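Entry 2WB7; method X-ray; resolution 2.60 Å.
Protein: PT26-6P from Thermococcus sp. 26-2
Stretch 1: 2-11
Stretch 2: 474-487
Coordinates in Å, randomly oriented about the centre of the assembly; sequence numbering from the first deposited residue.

Stretch 1 (2-11) NATINDDDID
Stretch 2, residues 474-487: FLNYLNAAKKHEMA

Two adjacent lysines of one helix converge on a single aspartate that holds a left-handed backbone conformation. Asp7, at phi/psi 62/40, gives both carboxylate oxygens to the contact, and the arrangement illustrates a general principle: an irregular chain segment can be fixed to a helix by charge concentrated at a few points.

The helix spans residues 474-487 and extends beyond both ends. Against it lies a segment at least 470 residues away in sequence. Residues 3-6 have helical phi/psi values without regular helical bonding, Asp7 reverses the sign of phi, and a type I turn follows from Asp7 to Ile10, with Ile10 N bonded to Asp7 O at 3.1 Å. The register is set by Thr4 and Asn479, whose CA atoms lie 5.0 Å apart. The segment runs broadly in the helix direction, Thr4 meeting Leu475 and Ile10 meeting Met486. Asn2, chi1 p, braces the start of the segment: its OD1 accepts Ile5 N at a very short 2.5 Å and Asn6 N at 2.7 Å.

Lys482 leaves the helix toward the segment with all four chi angles t, and this extended chain carries NZ to the carbonyls of the irregular coil. Lys482 NZ donates to Thr4 O at 3.0 Å and, weakly, to Ile5 O at 3.1 Å, forms a salt bridge with Asp7 OD2 at 2.6 Å, and also donates to Asp7 OD1 at 2.7 Å. An ammonium group suits this place because it can serve several acceptors at once. Lys483 starts sideways and bends, with chi1 and chi2 m, chi3 t and chi4 at -131°, so that its NZ reaches two carboxylates: Asp7 OD1 at 3.0 Å and Asp9 OD2 at 2.9 Å, both salt bridges. Asp7, chi1 m, thus joins the two lysines, while Asp9, chi1 p, points toward the helix from within the turn. The short aspartate side chains keep these charges close to the turn backbone.

Asn479, chi1 t, is buried and touches both Thr4 and Asp9; its ND2 is modelled 3.1 Å from Ala3 O, but the orientation of the amide is uncertain.

Apolar contacts flank the charged centre. Thr4, chi1 t, is buried and has the largest area covered by the helix, its CG2 lying 3.9 Å from Leu475 CD2. Toward the other end, Ile10, chi1 m and chi2 t, brings CD1 to 4.2 Å from SE of Met486, a selenomethionine with chi1 m and chi2 and chi3 t. Met486 CE also lies 3.6 Å from Asp7 OD1. Altogether 429 Å² is buried, summed over both sides.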

# COMPACT_ATOMS: atom_id res chain seq x y z
N ASN A 2 27.71 21.86 -2.61
CA ASN A 2 27.05 22.92 -1.84
C ASN A 2 25.53 22.81 -1.61
O ASN A 2 24.85 21.97 -2.20
CB ASN A 2 27.32 24.26 -2.53
CG ASN A 2 26.64 24.34 -3.87
OD1 ASN A 2 25.45 24.63 -3.95
ND2 ASN A 2 27.39 24.06 -4.93
N ALA A 3 25.02 23.68 -0.76
CA ALA A 3 23.60 23.76 -0.50
C ALA A 3 22.99 24.82 -1.39
O ALA A 3 21.86 24.71 -1.86
CB ALA A 3 23.36 24.12 0.96
N THR A 4 23.74 25.87 -1.63
CA THR A 4 23.17 27.07 -2.15
C THR A 4 22.95 27.02 -3.67
O THR A 4 21.90 27.44 -4.16
CB THR A 4 24.01 28.27 -1.70
OG1 THR A 4 23.41 29.48 -2.17
CG2 THR A 4 25.46 28.14 -2.20
N ILE A 5 23.91 26.49 -4.41
CA ILE A 5 23.73 26.36 -5.86
C ILE A 5 23.09 25.04 -6.28
O ILE A 5 22.23 25.02 -7.16
CB ILE A 5 25.07 26.53 -6.59
CG1 ILE A 5 25.62 27.92 -6.31
CG2 ILE A 5 24.92 26.27 -8.09
CD1 ILE A 5 26.89 28.20 -7.03
N ASN A 6 23.50 23.94 -5.64
CA ASN A 6 23.06 22.59 -5.98
C ASN A 6 21.90 22.07 -5.16
O ASN A 6 21.23 21.11 -5.55
CB ASN A 6 24.22 21.62 -5.82
CG ASN A 6 25.06 21.54 -7.06
OD1 ASN A 6 25.47 22.56 -7.63
ND2 ASN A 6 25.33 20.31 -7.51
N ASP A 7 21.69 22.67 -3.99
CA ASP A 7 20.66 22.20 -3.09
C ASP A 7 20.93 20.77 -2.62
O ASP A 7 20.02 19.97 -2.49
CB ASP A 7 19.30 22.32 -3.76
CG ASP A 7 19.12 23.68 -4.42
OD1 ASP A 7 18.96 24.68 -3.69
OD2 ASP A 7 19.13 23.74 -5.66
N ASP A 8 22.20 20.47 -2.35
CA ASP A 8 22.58 19.20 -1.75
C ASP A 8 22.12 19.09 -0.30
O ASP A 8 22.33 18.08 0.35
CB ASP A 8 24.09 19.02 -1.80
CG ASP A 8 24.59 18.73 -3.21
OD1 ASP A 8 24.03 17.79 -3.83
OD2 ASP A 8 25.53 19.41 -3.69
N ASP A 9 21.48 20.13 0.22
CA ASP A 9 20.97 20.06 1.58
C ASP A 9 19.52 19.59 1.60
O ASP A 9 18.97 19.32 2.66
CB ASP A 9 21.11 21.41 2.31
CG ASP A 9 20.42 22.57 1.58
OD1 ASP A 9 19.89 23.45 2.28
OD2 ASP A 9 20.43 22.63 0.33
N ILE A 10 18.92 19.48 0.42
CA ILE A 10 17.55 18.99 0.33
C ILE A 10 17.52 17.48 0.57
O ILE A 10 18.19 16.71 -0.12
CB ILE A 10 16.90 19.32 -1.02
CG1 ILE A 10 16.87 20.84 -1.22
CG2 ILE A 10 15.51 18.71 -1.11
CD1 ILE A 10 16.26 21.29 -2.52
N ASP A 11 16.75 17.07 1.56
CA ASP A 11 16.74 15.68 1.95
C ASP A 11 16.34 14.75 0.81
O ASP A 11 16.82 13.64 0.71
CB ASP A 11 15.83 15.48 3.15
CG ASP A 11 16.50 14.69 4.20
OD1 ASP A 11 16.46 13.45 4.09
OD2 ASP A 11 17.13 15.30 5.11
N PHE A 474 25.95 35.32 3.98
CA PHE A 474 25.47 35.74 2.68
C PHE A 474 24.92 34.50 1.98
O PHE A 474 23.82 34.52 1.42
CB PHE A 474 26.62 36.37 1.90
CG PHE A 474 26.29 36.72 0.48
CD1 PHE A 474 25.47 37.78 0.19
CD2 PHE A 474 26.84 36.00 -0.57
CE1 PHE A 474 25.18 38.11 -1.12
CE2 PHE A 474 26.56 36.33 -1.87
CZ PHE A 474 25.73 37.38 -2.15
N LEU A 475 25.68 33.41 2.02
CA LEU A 475 25.21 32.13 1.52
C LEU A 475 23.89 31.75 2.19
O LEU A 475 22.91 31.44 1.50
CB LEU A 475 26.26 31.04 1.77
CG LEU A 475 27.51 31.09 0.88
CD1 LEU A 475 28.33 29.81 1.07
CD2 LEU A 475 27.15 31.32 -0.60
N ASN A 476 23.86 31.80 3.52
CA ASN A 476 22.68 31.35 4.25
C ASN A 476 21.41 32.07 3.85
O ASN A 476 20.37 31.44 3.68
CB ASN A 476 22.88 31.45 5.74
CG ASN A 476 23.77 30.36 6.27
OD1 ASN A 476 24.07 29.40 5.57
ND2 ASN A 476 24.22 30.51 7.51
N TYR A 477 21.49 33.38 3.68
CA TYR A 477 20.32 34.13 3.29
C TYR A 477 19.89 33.85 1.85
O TYR A 477 18.69 33.81 1.54
CB TYR A 477 20.54 35.63 3.49
CG TYR A 477 20.16 36.14 4.86
CD1 TYR A 477 18.83 36.13 5.28
CD2 TYR A 477 21.12 36.67 5.73
CE1 TYR A 477 18.47 36.61 6.52
CE2 TYR A 477 20.76 37.16 6.97
CZ TYR A 477 19.43 37.14 7.36
OH TYR A 477 19.06 37.61 8.59
N LEU A 478 20.86 33.67 0.95
CA LEU A 478 20.54 33.30 -0.42
C LEU A 478 19.85 31.94 -0.41
O LEU A 478 18.84 31.73 -1.07
CB LEU A 478 21.78 33.24 -1.29
CG LEU A 478 22.38 34.59 -1.67
CD1 LEU A 478 23.61 34.35 -2.54
CD2 LEU A 478 21.33 35.45 -2.37
N ASN A 479 20.38 31.02 0.38
CA ASN A 479 19.80 29.71 0.46
C ASN A 479 18.39 29.70 1.09
O ASN A 479 17.49 29.02 0.58
CB ASN A 479 20.73 28.75 1.18
CG ASN A 479 20.35 27.32 0.93
OD1 ASN A 479 20.03 26.58 1.85
ND2 ASN A 479 20.33 26.93 -0.34
N ALA A 480 18.21 30.44 2.18
CA ALA A 480 16.87 30.60 2.75
C ALA A 480 15.96 31.15 1.68
O ALA A 480 14.86 30.66 1.47
CB ALA A 480 16.88 31.51 3.98
N ALA A 481 16.42 32.18 1.00
CA ALA A 481 15.62 32.80 -0.03
C ALA A 481 15.24 31.82 -1.15
O ALA A 481 14.12 31.83 -1.67
CB ALA A 481 16.33 34.03 -0.58
N LYS A 482 16.18 30.95 -1.52
CA LYS A 482 15.92 29.97 -2.57
C LYS A 482 14.82 28.96 -2.20
O LYS A 482 13.88 28.71 -2.98
CB LYS A 482 17.20 29.23 -2.88
CG LYS A 482 17.24 28.65 -4.27
CD LYS A 482 18.51 27.89 -4.45
CE LYS A 482 18.60 27.26 -5.82
NZ LYS A 482 19.71 26.25 -5.77
N LYS A 483 14.95 28.38 -1.01
CA LYS A 483 13.98 27.40 -0.52
C LYS A 483 12.63 28.03 -0.26
O LYS A 483 11.59 27.38 -0.46
CB LYS A 483 14.46 26.73 0.76
CG LYS A 483 15.93 26.41 0.78
CD LYS A 483 16.35 25.45 -0.29
CE LYS A 483 17.56 24.65 0.22
NZ LYS A 483 18.69 24.62 -0.75
N HIS A 484 12.62 29.27 0.22
CA HIS A 484 11.35 29.99 0.37
C HIS A 484 10.67 30.12 -0.99
O HIS A 484 9.46 29.93 -1.08
CB HIS A 484 11.52 31.38 1.02
CG HIS A 484 11.62 31.35 2.52
ND1 HIS A 484 10.74 30.64 3.31
CD2 HIS A 484 12.48 31.95 3.37
CE1 HIS A 484 11.06 30.80 4.58
NE2 HIS A 484 12.12 31.58 4.64
N GLU A 485 11.42 30.44 -2.04
CA GLU A 485 10.79 30.53 -3.36
C GLU A 485 10.23 29.18 -3.81
O GLU A 485 9.18 29.11 -4.45
CB GLU A 485 11.72 31.09 -4.44
CG GLU A 485 10.91 31.50 -5.66
CD GLU A 485 11.68 31.46 -7.00
OE1 GLU A 485 12.92 31.29 -6.98
OE2 GLU A 485 11.02 31.61 -8.06
N MSE A 486 10.96 28.11 -3.47
CA MSE A 486 10.54 26.75 -3.80
C MSE A 486 9.25 26.38 -3.07
O MSE A 486 8.33 25.79 -3.66
CB MSE A 486 11.65 25.78 -3.43
CG MSE A 486 12.86 25.84 -4.37
SE MSE A 486 14.40 24.97 -3.53
CE MSE A 486 15.59 24.68 -5.04
N ALA A 487 9.19 26.75 -1.79
CA ALA A 487 8.01 26.57 -0.95
C ALA A 487 6.80 27.31 -1.54
O ALA A 487 5.74 26.73 -1.73
CB ALA A 487 8.31 27.06 0.42